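Local coordinates for protein minor fimbrium tip subunit Mfa3 (Porphyromonas gingivalis ATCC 33277, PDB 5NF4) that forms part of the tip of the minor fimbriae, filamentous pili that mediate biofilm formation and adhesion to host cells and other oral bacteria, at residues M74-S79 against K84-F89; L305-G310 against D314-T319. All coordinates share one frame; numbering follows the deposited sequence.

Contact 1 of 2, residues M74-S79 against K84-F89; sequences MLVFDS and KVAEHF
Val76 meets both Val85 and Ala86, which identifies a classic beta bulge in the antiparallel hairpin formed by strands 71-78 and 84-91. The evidence is a one-residue shift in register: Val76 pairs with Ala86, but Phe77 pairs with Lys84. Val76 O takes the amide of Val85 at 2.8 Å (N to O) and more weakly that of Ala86 at 3.4 Å, so a single carbonyl serves two successive N-H groups. Beyond the bulge the pairing is regular, with Met74 and His88 exchanging two backbone bonds; Met74 N to His88 O is nearly straight (171° at the hydrogen).

From CB onward, Lys84 tracks Phe77: CB lies 3.8 Å from Phe77 CE2, CG comes near Val76 O, and CD again approaches CE2 and CZ of Phe77, so the aliphatic part follows the CD2-CE2-CZ side of the ring. Bends at chi2 and chi3 (62°) then carry NZ toward Leu75 CD2 and into a salt bridge with Glu87, three residues on and brought to the same face by the extra residue of the bulge; NZ also bonds to Ile129 O. Helices 122-126 and 132-140 pack against this face, through Met126 on Leu75 and Glu87 and Met135 on Leu75 and Phe77. On the face carrying Met74, Val76 and Ala86, apolar contacts include Val76 CG2 to Ala86 CB at 4.0 Å, and beside it Val76 CG1 meets Val85 CG2 at 3.8 Å. Glu87 OE1 receives Lys84 NZ at 2.8 Å from above the carboxylate plane, 38° out of it.

Contact 2 of 2, residues L305-G310 against D314-T319; sequences LPFAKG and DKPSYT
The C-terminal end of helix 304-308 packs on the loop leading to strand 324-332, with the Phe307 ring set against Pro316. Pro316 CB sits over one ring face, 4.1 Å from the centroid and 29° off the normal, which meets the geometry of a CH-pi contact. With CG anti to the backbone N (chi1 178°), Phe307 directs its ring at the loop, where Asp314 O lies at the ring edge, 3.4 Å from CE1. His295 adds an edge-to-face partner to the same ring.

The helix closes in a Schellman motif: Gly310, at positive phi, is the C-prime residue, with Gly310 N bonded to Phe307 O and Leu311 N to Pro306 O. Loop side chains bond to two carbonyls at this end. Tyr318 OH donates to Ala308 O at 2.7 Å; the acceptor lies at the phenol edge, in the ring plane, whereas the hydroxyl stands above the carbonyl plane, 48° out of it. The same OH is also bonded to Trp264 N, so the buried hydroxyl has two partners. Lys315 starts away from the helix but bends at chi2, bringing NZ within 2.8 Å of Gly310 O; NZ also reaches Leu312 O, and Trp263 makes a cation-pi contact with this lysine. A water donates to Phe307 O at 2.8 Å and to Asp314 O at 2.9 Å, bridging helix and loop.

How the contacts relate
Contacts 1 and 2 are separate pieces of packing in one chain, with centres 42 Å apart and nearest atoms about 26 Å apart. They lie on opposite sides of the chain's centre, their own centres roughly 23 and 21 Å from it, and follow one another in sequence, since 74-89 closes before 305-319 opens. Each is local, joining segments separated by only a few residues, but by different means: mainly backbone pairing between strands in contact 1, and in contact 2 side chains and a water bonding to carbonyls at and just beyond the helix end, the water also to a loop carbonyl. Each is structural packing in its own region of this fimbrial tip protein.

Contact 1 of 2, residues M74-S79 against K84-F89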
loop_
_atom_site.group_PDB
_atom_site.type_symbol
_atom_site.label_atom_id
_atom_site.label_comp_id
_atom_site.label_asym_id
_atom_site.label_seq_id
_atom_site.Cartn_x
_atom_site.Cartn_y
_atom_site.Cartn_z
ATOM N N MET A 74 2.949 -15.555 9.799
ATOM C CA MET A 74 1.550 -15.786 10.044
ATOM C C MET A 74 1.417 -15.995 11.540
ATOM O O MET A 74 2.164 -16.810 12.098
ATOM C CB MET A 74 1.031 -17.030 9.297
ATOM C CG MET A 74 -0.477 -17.217 9.507
ATOM S SD MET A 74 -1.102 -18.799 8.891
ATOM C CE MET A 74 -0.282 -19.850 10.092
ATOM N N LEU A 75 0.488 -15.285 12.161
ATOM C CA LEU A 75 0.199 -15.458 13.587
ATOM C C LEU A 75 -1.317 -15.614 13.742
ATOM O O LEU A 75 -2.113 -14.848 13.178
ATOM C CB LEU A 75 0.737 -14.287 14.414
ATOM C CG LEU A 75 2.250 -14.069 14.375
ATOM C CD1 LEU A 75 2.585 -13.059 13.290
ATOM C CD2 LEU A 75 2.806 -13.617 15.750
ATOM N N VAL A 76 -1.705 -16.628 14.516
ATOM C CA VAL A 76 -3.097 -17.045 14.634
ATOM C C VAL A 76 -3.495 -17.016 16.103
ATOM O O VAL A 76 -2.744 -17.496 16.977
ATOM C CB VAL A 76 -3.317 -18.468 14.057
ATOM C CG1 VAL A 76 -4.828 -18.710 13.939
ATOM C CG2 VAL A 76 -2.604 -18.631 12.711
ATOM N N PHE A 77 -4.624 -16.393 16.384
ATOM C CA PHE A 77 -5.094 -16.230 17.750
ATOM C C PHE A 77 -6.526 -16.678 17.932
ATOM O O PHE A 77 -7.335 -16.577 17.022
ATOM C CB PHE A 77 -4.992 -14.757 18.185
ATOM C CG PHE A 77 -3.606 -14.213 18.096
ATOM C CD1 PHE A 77 -3.142 -13.721 16.876
ATOM C CD2 PHE A 77 -2.744 -14.239 19.178
ATOM C CE1 PHE A 77 -1.867 -13.281 16.736
ATOM C CE2 PHE A 77 -1.428 -13.737 19.031
ATOM C CZ PHE A 77 -1.015 -13.263 17.823
ATOM N N ASP A 78 -6.855 -17.144 19.126
ATOM C CA ASP A 78 -8.259 -17.444 19.424
ATOM C C ASP A 78 -9.050 -16.137 19.393
ATOM O O ASP A 78 -8.655 -15.174 20.048
ATOM C CB ASP A 78 -8.374 -18.102 20.786
ATOM C CG ASP A 78 -9.779 -18.612 21.073
ATOM O OD1 ASP A 78 -10.630 -17.803 21.484
ATOM O OD2 ASP A 78 -10.031 -19.819 20.883
ATOM N N SER A 79 -10.138 -16.083 18.622
ATOM C CA SER A 79 -10.886 -14.839 18.440
ATOM C C SER A 79 -11.463 -14.293 19.741
ATOM O O SER A 79 -11.607 -13.077 19.871
ATOM C CB SER A 79 -12.012 -15.044 17.425
ATOM O OG SER A 79 -11.481 -15.519 16.202
ATOM N N LYS A 84 -2.540 -16.999 21.576
ATOM C CA LYS A 84 -1.843 -17.419 20.352
ATOM C C LYS A 84 -2.015 -18.901 20.178
ATOM O O LYS A 84 -1.679 -19.663 21.080
ATOM C CB LYS A 84 -0.354 -17.064 20.407
ATOM C CG LYS A 84 0.392 -17.377 19.127
ATOM C CD LYS A 84 1.399 -16.264 18.741
ATOM C CE LYS A 84 2.490 -16.073 19.782
ATOM N NZ LYS A 84 3.774 -15.441 19.262
ATOM N N VAL A 85 -2.560 -19.324 19.040
ATOM C CA VAL A 85 -2.782 -20.767 18.819
ATOM C C VAL A 85 -1.976 -21.369 17.665
ATOM O O VAL A 85 -1.952 -22.589 17.500
ATOM C CB VAL A 85 -4.268 -21.064 18.602
ATOM C CG1 VAL A 85 -5.060 -20.691 19.854
ATOM C CG2 VAL A 85 -4.814 -20.357 17.378
ATOM N N ALA A 86 -1.276 -20.545 16.894
ATOM C CA ALA A 86 -0.376 -21.064 15.861
ATOM C C ALA A 86 0.446 -19.911 15.317
ATOM O O ALA A 86 0.014 -18.780 15.391
ATOM C CB ALA A 86 -1.145 -21.732 14.716
ATOM N N GLU A 87 1.617 -20.209 14.783
ATOM C CA GLU A 87 2.374 -19.194 14.066
ATOM C C GLU A 87 3.323 -19.883 13.124
ATOM O O GLU A 87 3.667 -21.072 13.287
ATOM C CB GLU A 87 3.103 -18.256 15.036
ATOM C CG GLU A 87 4.228 -18.849 15.812
ATOM C CD GLU A 87 4.830 -17.869 16.828
ATOM O OE1 GLU A 87 4.389 -16.698 16.883
ATOM O OE2 GLU A 87 5.752 -18.267 17.568
ATOM N N HIS A 88 3.728 -19.158 12.093
ATOM C CA HIS A 88 4.569 -19.726 11.066
ATOM C C HIS A 88 5.408 -18.632 10.445
ATOM O O HIS A 88 4.928 -17.524 10.269
ATOM C CB HIS A 88 3.737 -20.399 9.973
ATOM C CG HIS A 88 4.568 -21.087 8.952
ATOM N ND1 HIS A 88 4.845 -22.437 9.012
ATOM C CD2 HIS A 88 5.231 -20.614 7.875
ATOM C CE1 HIS A 88 5.616 -22.767 7.995
ATOM N NE2 HIS A 88 5.884 -21.674 7.303
ATOM N N PHE A 89 6.647 -18.965 10.097
ATOM C CA PHE A 89 7.488 -17.986 9.409
ATOM C C PHE A 89 8.071 -18.592 8.133
ATOM O O PHE A 89 8.571 -19.734 8.127
ATOM C CB PHE A 89 8.594 -17.480 10.339
ATOM C CG PHE A 89 9.467 -16.461 9.701
ATOM C CD1 PHE A 89 9.037 -15.166 9.588
ATOM C CD2 PHE A 89 10.708 -16.820 9.192
ATOM C CE1 PHE A 89 9.864 -14.182 8.983
ATOM C CE2 PHE A 89 11.533 -15.868 8.585
ATOM C CZ PHE A 89 11.099 -14.563 8.470
#

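Contact 2 of 2, residues L305-G310 against D314-T319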
loop_
_atom_site.group_PDB
_atom_site.type_symbol
_atom_site.label_atom_id
_atom_site.label_comp_id
_atom_site.label_asym_id
_atom_site.label_seq_id
_atom_site.Cartn_x
_atom_site.Cartn_y
_atom_site.Cartn_z
ATOM N N LEU A 305 -8.057 18.852 -13.326
ATOM C CA LEU A 305 -7.303 19.794 -12.501
ATOM C C LEU A 305 -8.169 20.724 -11.645
ATOM O O LEU A 305 -7.873 20.901 -10.465
ATOM C CB LEU A 305 -6.352 20.615 -13.363
ATOM C CG LEU A 305 -5.050 19.866 -13.647
ATOM C CD1 LEU A 305 -4.275 20.635 -14.731
ATOM C CD2 LEU A 305 -4.186 19.675 -12.387
ATOM N N PRO A 306 -9.238 21.300 -12.219
ATOM C CA PRO A 306 -10.086 22.182 -11.411
ATOM C C PRO A 306 -10.756 21.439 -10.261
ATOM O O PRO A 306 -10.890 21.986 -9.177
ATOM C CB PRO A 306 -11.120 22.699 -12.415
ATOM C CG PRO A 306 -10.479 22.524 -13.757
ATOM C CD PRO A 306 -9.594 21.338 -13.650
ATOM N N PHE A 307 -11.154 20.197 -10.491
ATOM C CA PHE A 307 -11.761 19.385 -9.447
ATOM C C PHE A 307 -10.731 19.113 -8.356
ATOM O O PHE A 307 -10.946 19.364 -7.162
ATOM C CB PHE A 307 -12.268 18.077 -10.052
ATOM C CG PHE A 307 -12.869 17.128 -9.061
ATOM C CD1 PHE A 307 -13.900 17.534 -8.245
ATOM C CD2 PHE A 307 -12.443 15.817 -8.986
ATOM C CE1 PHE A 307 -14.469 16.651 -7.340
ATOM C CE2 PHE A 307 -13.023 14.951 -8.111
ATOM C CZ PHE A 307 -14.030 15.368 -7.287
ATOM N N ALA A 308 -9.587 18.607 -8.786
ATOM C CA ALA A 308 -8.511 18.240 -7.871
ATOM C C ALA A 308 -7.996 19.436 -7.092
ATOM O O ALA A 308 -7.558 19.302 -5.946
ATOM C CB ALA A 308 -7.374 17.592 -8.630
ATOM N N LYS A 309 -8.017 20.608 -7.718
ATOM C CA LYS A 309 -7.550 21.803 -7.040
ATOM C C LYS A 309 -8.605 22.477 -6.156
ATOM O O LYS A 309 -8.391 23.585 -5.661
ATOM C CB LYS A 309 -7.002 22.791 -8.087
ATOM C CG LYS A 309 -5.670 22.328 -8.625
ATOM C CD LYS A 309 -5.001 23.417 -9.485
ATOM C CE LYS A 309 -3.480 23.306 -9.444
ATOM N NZ LYS A 309 -2.807 24.506 -10.011
ATOM N N GLY A 310 -9.727 21.793 -5.930
ATOM C CA GLY A 310 -10.772 22.295 -5.044
ATOM C C GLY A 310 -11.521 23.535 -5.517
ATOM O O GLY A 310 -12.050 24.286 -4.693
ATOM N N ASP A 314 -18.237 20.552 -5.636
ATOM C CA ASP A 314 -17.908 19.200 -5.177
ATOM C C ASP A 314 -16.412 19.124 -4.942
ATOM O O ASP A 314 -15.654 19.484 -5.844
ATOM C CB ASP A 314 -18.284 18.138 -6.208
ATOM C CG ASP A 314 -19.754 18.078 -6.497
ATOM O OD1 ASP A 314 -20.572 18.629 -5.724
ATOM O OD2 ASP A 314 -20.079 17.454 -7.524
ATOM N N LYS A 315 -15.992 18.672 -3.763
ATOM C CA LYS A 315 -14.575 18.484 -3.441
ATOM C C LYS A 315 -14.130 17.028 -3.510
ATOM O O LYS A 315 -14.886 16.121 -3.120
ATOM C CB LYS A 315 -14.258 19.017 -2.038
ATOM C CG LYS A 315 -14.807 20.388 -1.710
ATOM C CD LYS A 315 -14.185 21.499 -2.558
ATOM C CE LYS A 315 -14.945 22.813 -2.366
ATOM N NZ LYS A 315 -14.380 23.921 -3.187
ATOM N N PRO A 316 -12.892 16.784 -3.966
ATOM C CA PRO A 316 -12.463 15.387 -3.991
ATOM C C PRO A 316 -12.119 14.824 -2.637
ATOM O O PRO A 316 -11.959 15.531 -1.649
ATOM C CB PRO A 316 -11.229 15.405 -4.872
ATOM C CG PRO A 316 -10.740 16.788 -4.838
ATOM C CD PRO A 316 -11.900 17.676 -4.608
ATOM N N SER A 317 -12.012 13.510 -2.608
ATOM C CA SER A 317 -11.294 12.861 -1.528
ATOM C C SER A 317 -9.812 12.841 -1.885
ATOM O O SER A 317 -9.439 12.386 -2.974
ATOM C CB SER A 317 -11.796 11.459 -1.312
ATOM O OG SER A 317 -10.946 10.813 -0.403
ATOM N N TYR A 318 -8.970 13.321 -0.974
ATOM C CA TYR A 318 -7.530 13.360 -1.176
ATOM C C TYR A 318 -6.805 12.226 -0.472
ATOM O O TYR A 318 -5.577 12.156 -0.487
ATOM C CB TYR A 318 -6.958 14.689 -0.691
ATOM C CG TYR A 318 -7.462 15.890 -1.442
ATOM C CD1 TYR A 318 -6.832 16.310 -2.625
ATOM C CD2 TYR A 318 -8.576 16.612 -0.988
ATOM C CE1 TYR A 318 -7.271 17.416 -3.315
ATOM C CE2 TYR A 318 -9.037 17.722 -1.696
ATOM C CZ TYR A 318 -8.355 18.130 -2.842
ATOM O OH TYR A 318 -8.780 19.209 -3.571
ATOM N N THR A 319 -7.558 11.313 0.126
ATOM C CA THR A 319 -6.920 10.186 0.731
ATOM C C THR A 319 -6.214 9.373 -0.351
ATOM O O THR A 319 -6.759 9.149 -1.427
ATOM C CB THR A 319 -7.930 9.316 1.463
ATOM O OG1 THR A 319 -8.392 10.014 2.634
ATOM C CG2 THR A 319 -7.337 7.929 1.858
HETATM O O HOH W 1 -13.153 20.894 -6.473
#